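PDB 1HCU: alpha-1,2-Mannosidase from Trichoderma reesei, which probably trims alpha-1,2-linked mannose residues from high-mannose N-glycans, working as a calcium-dependent glycosyl hydrolase of family 47. Local coordinates for residues Gln136-Ala141 / Asp190-Pro195; Ser338-Tyr343 / Gln411-Glu416; Asp267-Gly272 / Gln326-Phe331. One frame throughout, in Å; residues are numbered along the deposited sequence.

Interaction 1 of 3, residues Gln136-Ala141 / Asp190-Pro195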
loop_
_atom_site.group_PDB
_atom_site.type_symbol
_atom_site.label_atom_id
_atom_site.label_comp_id
_atom_site.label_asym_id
_atom_site.label_seq_id
_atom_site.Cartn_x
_atom_site.Cartn_y
_atom_site.Cartn_z
ATOM N N GLN A 136 9.035 -6.657 -20.053
ATOM C CA GLN A 136 7.733 -5.996 -20.071
ATOM C C GLN A 136 7.698 -4.774 -19.151
ATOM O O GLN A 136 7.030 -3.790 -19.458
ATOM C CB GLN A 136 6.629 -6.993 -19.695
ATOM C CG GLN A 136 6.239 -7.956 -20.825
ATOM C CD GLN A 136 5.307 -7.327 -21.859
ATOM O OE1 GLN A 136 4.218 -7.838 -22.112
ATOM N NE2 GLN A 136 5.731 -6.227 -22.458
ATOM N N ALA A 137 8.431 -4.830 -18.039
ATOM C CA ALA A 137 8.472 -3.710 -17.095
ATOM C C ALA A 137 9.127 -2.501 -17.762
ATOM O O ALA A 137 8.644 -1.376 -17.653
ATOM C CB ALA A 137 9.249 -4.101 -15.846
ATOM N N GLN A 138 10.230 -2.740 -18.457
ATOM C CA GLN A 138 10.924 -1.665 -19.143
ATOM C C GLN A 138 10.052 -1.107 -20.271
ATOM O O GLN A 138 10.010 0.099 -20.487
ATOM C CB GLN A 138 12.256 -2.171 -19.680
ATOM C CG GLN A 138 13.064 -1.122 -20.412
ATOM C CD GLN A 138 14.519 -1.511 -20.533
ATOM O OE1 GLN A 138 14.844 -2.681 -20.727
ATOM N NE2 GLN A 138 15.407 -0.531 -20.425
ATOM N N THR A 139 9.331 -1.981 -20.968
ATOM C CA THR A 139 8.445 -1.540 -22.043
ATOM C C THR A 139 7.383 -0.596 -21.471
ATOM O O THR A 139 7.113 0.468 -22.039
ATOM C CB THR A 139 7.748 -2.747 -22.742
ATOM O OG1 THR A 139 8.728 -3.546 -23.414
ATOM C CG2 THR A 139 6.715 -2.267 -23.757
ATOM N N LEU A 140 6.792 -0.985 -20.342
ATOM C CA LEU A 140 5.772 -0.174 -19.679
ATOM C C LEU A 140 6.372 1.175 -19.286
ATOM O O LEU A 140 5.811 2.237 -19.576
ATOM C CB LEU A 140 5.279 -0.868 -18.405
ATOM C CG LEU A 140 3.801 -0.806 -18.003
ATOM C CD1 LEU A 140 3.675 -1.186 -16.522
ATOM C CD2 LEU A 140 3.217 0.572 -18.241
ATOM N N ALA A 141 7.516 1.126 -18.614
ATOM C CA ALA A 141 8.171 2.343 -18.162
ATOM C C ALA A 141 8.544 3.275 -19.309
ATOM O O ALA A 141 8.516 4.488 -19.148
ATOM C CB ALA A 141 9.410 2.001 -17.345
ATOM N N ASP A 190 18.573 -0.040 -11.927
ATOM C CA ASP A 190 19.583 -0.951 -11.419
ATOM C C ASP A 190 19.522 -2.304 -12.124
ATOM O O ASP A 190 20.550 -2.934 -12.363
ATOM C CB ASP A 190 19.414 -1.141 -9.909
ATOM C CG ASP A 190 19.930 0.043 -9.109
ATOM O OD1 ASP A 190 19.797 0.011 -7.867
ATOM O OD2 ASP A 190 20.470 0.994 -9.716
ATOM N N LEU A 191 18.315 -2.741 -12.463
ATOM C CA LEU A 191 18.121 -4.025 -13.131
ATOM C C LEU A 191 18.445 -3.983 -14.621
ATOM O O LEU A 191 18.935 -4.965 -15.174
ATOM C CB LEU A 191 16.678 -4.486 -12.932
ATOM C CG LEU A 191 16.433 -5.742 -12.091
ATOM C CD1 LEU A 191 17.541 -5.950 -11.077
ATOM C CD2 LEU A 191 15.073 -5.617 -11.408
ATOM N N THR A 192 18.182 -2.842 -15.259
ATOM C CA THR A 192 18.425 -2.674 -16.696
ATOM C C THR A 192 19.771 -2.039 -17.047
ATOM O O THR A 192 20.281 -2.235 -18.140
ATOM C CB THR A 192 17.352 -1.775 -17.355
ATOM O OG1 THR A 192 17.440 -0.456 -16.792
ATOM C CG2 THR A 192 15.950 -2.333 -17.132
ATOM N N GLY A 193 20.331 -1.256 -16.136
ATOM C CA GLY A 193 21.594 -0.601 -16.426
ATOM C C GLY A 193 21.374 0.752 -17.083
ATOM O O GLY A 193 22.328 1.446 -17.421
ATOM N N ASN A 194 20.110 1.116 -17.275
ATOM C CA ASN A 194 19.745 2.393 -17.879
ATOM C C ASN A 194 19.384 3.363 -16.743
ATOM O O ASN A 194 18.319 3.257 -16.143
ATOM C CB ASN A 194 18.543 2.205 -18.811
ATOM C CG ASN A 194 18.117 3.493 -19.481
ATOM O OD1 ASN A 194 18.654 4.559 -19.193
ATOM N ND2 ASN A 194 17.143 3.400 -20.381
ATOM N N PRO A 195 20.276 4.323 -16.443
ATOM C CA PRO A 195 20.115 5.331 -15.387
ATOM C C PRO A 195 18.951 6.311 -15.536
ATOM O O PRO A 195 18.519 6.919 -14.548
ATOM C CB PRO A 195 21.464 6.060 -15.396
ATOM C CG PRO A 195 22.412 5.031 -15.912
ATOM C CD PRO A 195 21.617 4.425 -17.045
#

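Interaction 2 of 3, residues Ser338-Tyr343 / Gln411-Glu416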
loop_
_atom_site.group_PDB
_atom_site.type_symbol
_atom_site.label_atom_id
_atom_site.label_comp_id
_atom_site.label_asym_id
_atom_site.label_seq_id
_atom_site.Cartn_x
_atom_site.Cartn_y
_atom_site.Cartn_z
ATOM N N SER A 338 -4.030 0.727 18.064
ATOM C CA SER A 338 -5.164 1.638 18.048
ATOM C C SER A 338 -6.064 1.434 16.845
ATOM O O SER A 338 -7.287 1.396 16.977
ATOM C CB SER A 338 -4.679 3.086 18.096
ATOM O OG SER A 338 -4.245 3.419 19.400
ATOM N N TYR A 339 -5.457 1.300 15.672
ATOM C CA TYR A 339 -6.222 1.100 14.455
ATOM C C TYR A 339 -6.899 -0.271 14.435
ATOM O O TYR A 339 -7.934 -0.450 13.791
ATOM C CB TYR A 339 -5.316 1.315 13.241
ATOM C CG TYR A 339 -5.169 2.783 12.891
ATOM C CD1 TYR A 339 -6.076 3.398 12.038
ATOM C CD2 TYR A 339 -4.159 3.573 13.460
ATOM C CE1 TYR A 339 -5.999 4.754 11.751
ATOM C CE2 TYR A 339 -4.074 4.939 13.178
ATOM C CZ TYR A 339 -5.002 5.518 12.321
ATOM O OH TYR A 339 -4.949 6.862 12.028
ATOM N N PHE A 340 -6.336 -1.239 15.153
ATOM C CA PHE A 340 -6.981 -2.544 15.200
ATOM C C PHE A 340 -8.253 -2.425 16.035
ATOM O O PHE A 340 -9.200 -3.182 15.849
ATOM C CB PHE A 340 -6.074 -3.605 15.814
ATOM C CG PHE A 340 -6.744 -4.937 15.961
ATOM C CD1 PHE A 340 -6.972 -5.743 14.849
ATOM C CD2 PHE A 340 -7.209 -5.355 17.201
ATOM C CE1 PHE A 340 -7.659 -6.951 14.974
ATOM C CE2 PHE A 340 -7.895 -6.552 17.337
ATOM C CZ PHE A 340 -8.121 -7.357 16.220
ATOM N N GLY A 341 -8.267 -1.456 16.948
ATOM C CA GLY A 341 -9.429 -1.228 17.792
ATOM C C GLY A 341 -10.653 -0.810 16.988
ATOM O O GLY A 341 -11.780 -0.909 17.484
ATOM N N THR A 342 -10.447 -0.330 15.759
ATOM C CA THR A 342 -11.580 0.075 14.913
ATOM C C THR A 342 -12.119 -1.166 14.199
ATOM O O THR A 342 -13.185 -1.140 13.584
ATOM C CB THR A 342 -11.190 1.152 13.852
ATOM O OG1 THR A 342 -10.196 0.626 12.958
ATOM C CG2 THR A 342 -10.656 2.411 14.533
ATOM N N TYR A 343 -11.356 -2.251 14.291
ATOM C CA TYR A 343 -11.736 -3.533 13.701
ATOM C C TYR A 343 -12.535 -4.310 14.759
ATOM O O TYR A 343 -13.704 -4.643 14.567
ATOM C CB TYR A 343 -10.482 -4.343 13.344
ATOM C CG TYR A 343 -10.058 -4.324 11.891
ATOM C CD1 TYR A 343 -10.245 -5.447 11.085
ATOM C CD2 TYR A 343 -9.444 -3.200 11.327
ATOM C CE1 TYR A 343 -9.834 -5.461 9.759
ATOM C CE2 TYR A 343 -9.028 -3.201 9.996
ATOM C CZ TYR A 343 -9.227 -4.336 9.216
ATOM O OH TYR A 343 -8.842 -4.352 7.896
ATOM N N GLN A 411 -0.098 -12.205 16.089
ATOM C CA GLN A 411 -0.617 -13.170 15.142
ATOM C C GLN A 411 -2.085 -13.413 15.458
ATOM O O GLN A 411 -2.895 -13.573 14.550
ATOM C CB GLN A 411 0.151 -14.475 15.241
ATOM C CG GLN A 411 1.590 -14.339 14.857
ATOM C CD GLN A 411 2.319 -15.642 14.986
ATOM O OE1 GLN A 411 2.402 -16.205 16.076
ATOM N NE2 GLN A 411 2.846 -16.141 13.877
ATOM N N ASP A 412 -2.430 -13.432 16.742
ATOM C CA ASP A 412 -3.822 -13.662 17.139
ATOM C C ASP A 412 -4.713 -12.521 16.653
ATOM O O ASP A 412 -5.822 -12.754 16.173
ATOM C CB ASP A 412 -3.939 -13.810 18.662
ATOM C CG ASP A 412 -3.255 -15.066 19.187
ATOM O OD1 ASP A 412 -2.915 -15.097 20.390
ATOM O OD2 ASP A 412 -3.061 -16.025 18.409
ATOM N N LEU A 413 -4.226 -11.289 16.767
ATOM C CA LEU A 413 -5.001 -10.143 16.314
ATOM C C LEU A 413 -5.209 -10.226 14.805
ATOM O O LEU A 413 -6.322 -10.038 14.318
ATOM C CB LEU A 413 -4.291 -8.837 16.679
ATOM C CG LEU A 413 -4.099 -8.626 18.182
ATOM C CD1 LEU A 413 -3.362 -7.319 18.412
ATOM C CD2 LEU A 413 -5.456 -8.624 18.889
ATOM N N ALA A 414 -4.139 -10.523 14.072
ATOM C CA ALA A 414 -4.215 -10.643 12.617
ATOM C C ALA A 414 -5.210 -11.734 12.235
ATOM O O ALA A 414 -6.006 -11.570 11.303
ATOM C CB ALA A 414 -2.842 -10.968 12.042
ATOM N N TRP A 415 -5.153 -12.844 12.968
ATOM C CA TRP A 415 -6.034 -13.981 12.734
ATOM C C TRP A 415 -7.477 -13.547 12.956
ATOM O O TRP A 415 -8.371 -13.911 12.191
ATOM C CB TRP A 415 -5.677 -15.132 13.685
ATOM C CG TRP A 415 -6.530 -16.346 13.510
ATOM C CD1 TRP A 415 -7.276 -16.968 14.469
ATOM C CD2 TRP A 415 -6.734 -17.087 12.300
ATOM N NE1 TRP A 415 -7.932 -18.049 13.933
ATOM C CE2 TRP A 415 -7.618 -18.146 12.604
ATOM C CE3 TRP A 415 -6.256 -16.961 10.988
ATOM C CZ2 TRP A 415 -8.033 -19.074 11.644
ATOM C CZ3 TRP A 415 -6.668 -17.886 10.031
ATOM C CH2 TRP A 415 -7.549 -18.928 10.366
ATOM N N GLU A 416 -7.705 -12.768 14.008
ATOM C CA GLU A 416 -9.047 -12.280 14.282
ATOM C C GLU A 416 -9.468 -11.380 13.128
ATOM O O GLU A 416 -10.641 -11.365 12.746
ATOM C CB GLU A 416 -9.084 -11.499 15.599
ATOM C CG GLU A 416 -8.969 -12.364 16.844
ATOM C CD GLU A 416 -8.713 -11.546 18.103
ATOM O OE1 GLU A 416 -9.310 -10.452 18.234
ATOM O OE2 GLU A 416 -7.921 -12.000 18.961
#

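Interaction 3 of 3, residues Asp267-Gly272 / Gln326-Phe331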
loop_
_atom_site.group_PDB
_atom_site.type_symbol
_atom_site.label_atom_id
_atom_site.label_comp_id
_atom_site.label_asym_id
_atom_site.label_seq_id
_atom_site.Cartn_x
_atom_site.Cartn_y
_atom_site.Cartn_z
ATOM N N ASP A 267 16.583 11.456 6.463
ATOM C CA ASP A 267 16.474 12.662 7.285
ATOM C C ASP A 267 15.110 13.331 7.125
ATOM O O ASP A 267 14.536 13.806 8.103
ATOM C CB ASP A 267 17.583 13.670 6.943
ATOM C CG ASP A 267 18.944 13.273 7.515
ATOM O OD1 ASP A 267 19.012 12.320 8.326
ATOM O OD2 ASP A 267 19.948 13.930 7.153
ATOM N N ARG A 268 14.588 13.372 5.901
ATOM C CA ARG A 268 13.282 13.993 5.679
ATOM C C ARG A 268 12.170 13.190 6.371
ATOM O O ARG A 268 11.159 13.755 6.806
ATOM C CB ARG A 268 12.996 14.133 4.174
ATOM C CG ARG A 268 13.964 15.065 3.442
ATOM C CD ARG A 268 13.981 16.474 4.047
ATOM N NE ARG A 268 12.661 17.094 4.037
ATOM C CZ ARG A 268 12.397 18.324 4.468
ATOM N NH1 ARG A 268 13.368 19.089 4.956
ATOM N NH2 ARG A 268 11.153 18.790 4.410
ATOM N N TRP A 269 12.371 11.879 6.474
ATOM C CA TRP A 269 11.415 10.987 7.130
ATOM C C TRP A 269 11.402 11.253 8.643
ATOM O O TRP A 269 10.337 11.350 9.263
ATOM C CB TRP A 269 11.812 9.521 6.896
ATOM C CG TRP A 269 10.807 8.534 7.424
ATOM C CD1 TRP A 269 9.677 8.110 6.795
ATOM C CD2 TRP A 269 10.794 7.930 8.724
ATOM N NE1 TRP A 269 8.952 7.287 7.620
ATOM C CE2 TRP A 269 9.612 7.158 8.812
ATOM C CE3 TRP A 269 11.662 7.969 9.823
ATOM C CZ2 TRP A 269 9.270 6.429 9.960
ATOM C CZ3 TRP A 269 11.320 7.239 10.969
ATOM C CH2 TRP A 269 10.133 6.482 11.024
ATOM N N VAL A 270 12.597 11.368 9.225
ATOM C CA VAL A 270 12.739 11.607 10.655
ATOM C C VAL A 270 12.021 12.878 11.090
ATOM O O VAL A 270 11.402 12.902 12.154
ATOM C CB VAL A 270 14.239 11.680 11.083
ATOM C CG1 VAL A 270 14.351 12.081 12.552
ATOM C CG2 VAL A 270 14.906 10.307 10.887
ATOM N N LEU A 271 12.102 13.924 10.269
ATOM C CA LEU A 271 11.429 15.183 10.578
ATOM C C LEU A 271 9.930 14.911 10.555
ATOM O O LEU A 271 9.200 15.283 11.467
ATOM C CB LEU A 271 11.757 16.247 9.526
ATOM C CG LEU A 271 13.074 17.017 9.597
ATOM C CD1 LEU A 271 13.229 17.837 8.330
ATOM C CD2 LEU A 271 13.089 17.924 10.822
ATOM N N GLY A 272 9.482 14.268 9.481
ATOM C CA GLY A 272 8.079 13.930 9.359
ATOM C C GLY A 272 7.644 13.122 10.571
ATOM O O GLY A 272 6.723 13.520 11.281
ATOM N N GLN A 326 14.024 2.877 19.329
ATOM C CA GLN A 326 12.863 2.304 20.012
ATOM C C GLN A 326 11.625 3.195 19.969
ATOM O O GLN A 326 10.501 2.694 19.893
ATOM C CB GLN A 326 13.203 2.022 21.480
ATOM C CG GLN A 326 13.358 0.552 21.834
ATOM C CD GLN A 326 12.137 -0.282 21.496
ATOM O OE1 GLN A 326 11.012 0.124 21.737
ATOM N NE2 GLN A 326 12.362 -1.459 20.956
ATOM N N LYS A 327 11.839 4.508 20.041
ATOM C CA LYS A 327 10.746 5.467 20.026
ATOM C C LYS A 327 9.800 5.237 18.835
ATOM O O LYS A 327 8.579 5.235 19.002
ATOM C CB LYS A 327 11.297 6.898 19.975
ATOM C CG LYS A 327 12.018 7.204 18.670
ATOM C CD LYS A 327 12.465 8.663 18.523
ATOM C CE LYS A 327 13.765 8.969 19.268
ATOM N NZ LYS A 327 14.348 10.282 18.824
ATOM N N TYR A 328 10.368 5.052 17.642
ATOM C CA TYR A 328 9.564 4.836 16.441
ATOM C C TYR A 328 8.860 3.484 16.507
ATOM O O TYR A 328 7.725 3.340 16.046
ATOM C CB TYR A 328 10.441 4.934 15.183
ATOM C CG TYR A 328 11.088 6.296 15.015
ATOM C CD1 TYR A 328 12.419 6.415 14.612
ATOM C CD2 TYR A 328 10.383 7.468 15.310
ATOM C CE1 TYR A 328 13.040 7.671 14.516
ATOM C CE2 TYR A 328 10.986 8.720 15.217
ATOM C CZ TYR A 328 12.315 8.815 14.822
ATOM O OH TYR A 328 12.916 10.056 14.746
ATOM N N ILE A 329 9.525 2.496 17.090
ATOM C CA ILE A 329 8.910 1.191 17.223
ATOM C C ILE A 329 7.733 1.282 18.202
ATOM O O ILE A 329 6.632 0.820 17.895
ATOM C CB ILE A 329 9.927 0.132 17.714
ATOM C CG1 ILE A 329 11.039 -0.039 16.660
ATOM C CG2 ILE A 329 9.208 -1.184 17.987
ATOM C CD1 ILE A 329 12.131 -1.033 17.041
ATOM N N ASP A 330 7.949 1.892 19.367
ATOM C CA ASP A 330 6.874 2.037 20.350
ATOM C C ASP A 330 5.670 2.761 19.765
ATOM O O ASP A 330 4.522 2.345 19.968
ATOM C CB ASP A 330 7.334 2.823 21.585
ATOM C CG ASP A 330 8.415 2.116 22.366
ATOM O OD1 ASP A 330 8.565 0.885 22.210
ATOM O OD2 ASP A 330 9.107 2.801 23.151
ATOM N N PHE A 331 5.932 3.861 19.062
ATOM C CA PHE A 331 4.854 4.639 18.466
ATOM C C PHE A 331 4.124 3.808 17.414
ATOM O O PHE A 331 2.901 3.829 17.348
ATOM C CB PHE A 331 5.401 5.941 17.858
ATOM C CG PHE A 331 4.328 6.884 17.398
ATOM C CD1 PHE A 331 4.035 7.018 16.049
ATOM C CD2 PHE A 331 3.570 7.596 18.320
ATOM C CE1 PHE A 331 2.999 7.845 15.622
ATOM C CE2 PHE A 331 2.528 8.430 17.904
ATOM C CZ PHE A 331 2.242 8.553 16.554
#

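Interaction 1 of 3, residues Gln136-Ala141 / Asp190-Pro195
Gln-138 reaches over the C-terminal end of a neighbouring helix and lays its amide against the methyl group of Thr-192. The two side chains run at a slant to each other, and the methyl sits over the flat face of the amide: CG2 of Thr-192 lies 3.8 Å from OE1 of Gln-138, with CD and NE2 of the same amide equally close. An extended chain makes this reach possible, since CG of Gln-138 is anti to the backbone N (chi1 -180°) and the chain stays stretched beyond it. NE2 of Gln-138 is hydrogen-bonded to OH of Tyr-197, outside the pair, and passes 4.3 Å from ND2 of Asn-194.

On the other side, Thr-192 turns its methyl to the glutamine and its hydroxyl back to its own chain. There OG1 accepts from the backbone N of Asn-194 at 3.1 Å, with a nearly straight N-H...O angle of 162°, which makes an ST turn; OG1 is also bonded to the carbonyl of Leu-188. Gly-193, with positive phi, ends the helix at this turn, and OD1 of Asn-194 caps the backbone N of Gln-196, where the next helix starts. The contact is thus surface packing of helix 127-144 against the corner between helices 182-192 and 196-209, while helix 127-144 also packs through Ala-137 and Leu-140 on helix 98-117.

Interaction 2 of 3, residues Ser338-Tyr343 / Gln411-Glu416
Phe-340 slides its ring under CB of Leu-413, which sits over the centre of one face, 4.2 Å from the ring centroid and 12° off the ring normal: a CH-pi contact. It joins two helices, 326-344 and 408-425, of the all-helical barrel, the (alpha/alpha)7 fold of glycosyl hydrolase family 47. The ring gets there because CG of Phe-340 is anti to the backbone N (chi1 176°), which carries it out from its own helix toward the partner.

Leu-413 meets the same ring in two more places. Its CD2 methyl lies above the same face, just past the ring's border, 3.6 Å from CE2 of Phe-340. Its carbonyl oxygen lies 3.4 Å from CE1, so side chain and backbone of one leucine keep to a single side of the ring, the oxygen lower and beyond the CE1 border. Leu-398 of helix 393-405 touches both Phe-340 and Leu-413, bringing a third helix into this packing. The predicted catalytic Glu-393 is about 11 Å from Phe-340, side chain to side chain, and the contact itself is structural.

The exposed Glu-416 runs across the phenylalanine at about a right angle, on an extended chain. Its carboxylate plane is turned 69° from the plane of the ring, and the approach is at the ring's edge, where OE1 of Glu-416 stands 3.9 Å from CZ of Phe-340.

Interaction 3 of 3, residues Asp267-Gly272 / Gln326-Phe331
Tyr-328 points its CB toward helix 263-280, and with CG anti to the carbonyl carbon (chi1 -61°) the ring passes alongside Trp-269, the two side chains running in opposite directions. CG is met first, by CH2 of Trp-269 at 4.1 Å. Further along, CD1 lies 3.9 Å from CZ3 of Trp-269, and CE1 is almost as near to that same carbon. The indole therefore presents the edge of its six-membered ring to the tyrosine's face: a T-shaped pair with centroids 5.2 Å apart and planes at 82°. On the opposite face CG of Lys-327 stands 3.7 Å above the ring plane, over its centre, so the phenol is sandwiched between an aromatic edge and an aliphatic chain.

This pair joins helices 263-280 and 326-344 of the (alpha/alpha)7 barrel of family 47, and Leu-323 of helix 312-323 packs on both Tyr-328 and Val-270. At the far end of the phenol, OH of Tyr-328 is hydrogen-bonded to OD1 of Asp-274, one turn beyond Val-270. A leucine in its place would probably leave the indole edge without a flat face to meet and Asp-274 without this hydroxyl. The side chain of Val-270 crosses the tyrosine at about a right angle, its CG1 3.3 Å from OH of Tyr-328.

From the N terminus, interaction 1 comes first: helix 127-144 meets the end of helix 182-192, closing a loop of 48 residues that holds both helix and strand. Interaction 3 then brings helix 326-344 back onto helix 263-280 across 53 residues, and interaction 2 returns helix 408-425 to a later part of helix 326-344 across 67 more. The three loops follow in series; none nests or crosses. Helix 326-344 serves both 267-272 / 326-331 and 338-343 / 411-416, whose nearest atoms are about 7 Å apart, so it links its two partner helices. Interaction 1 lies across the chain's centre from interaction 2, their centres 39 Å apart.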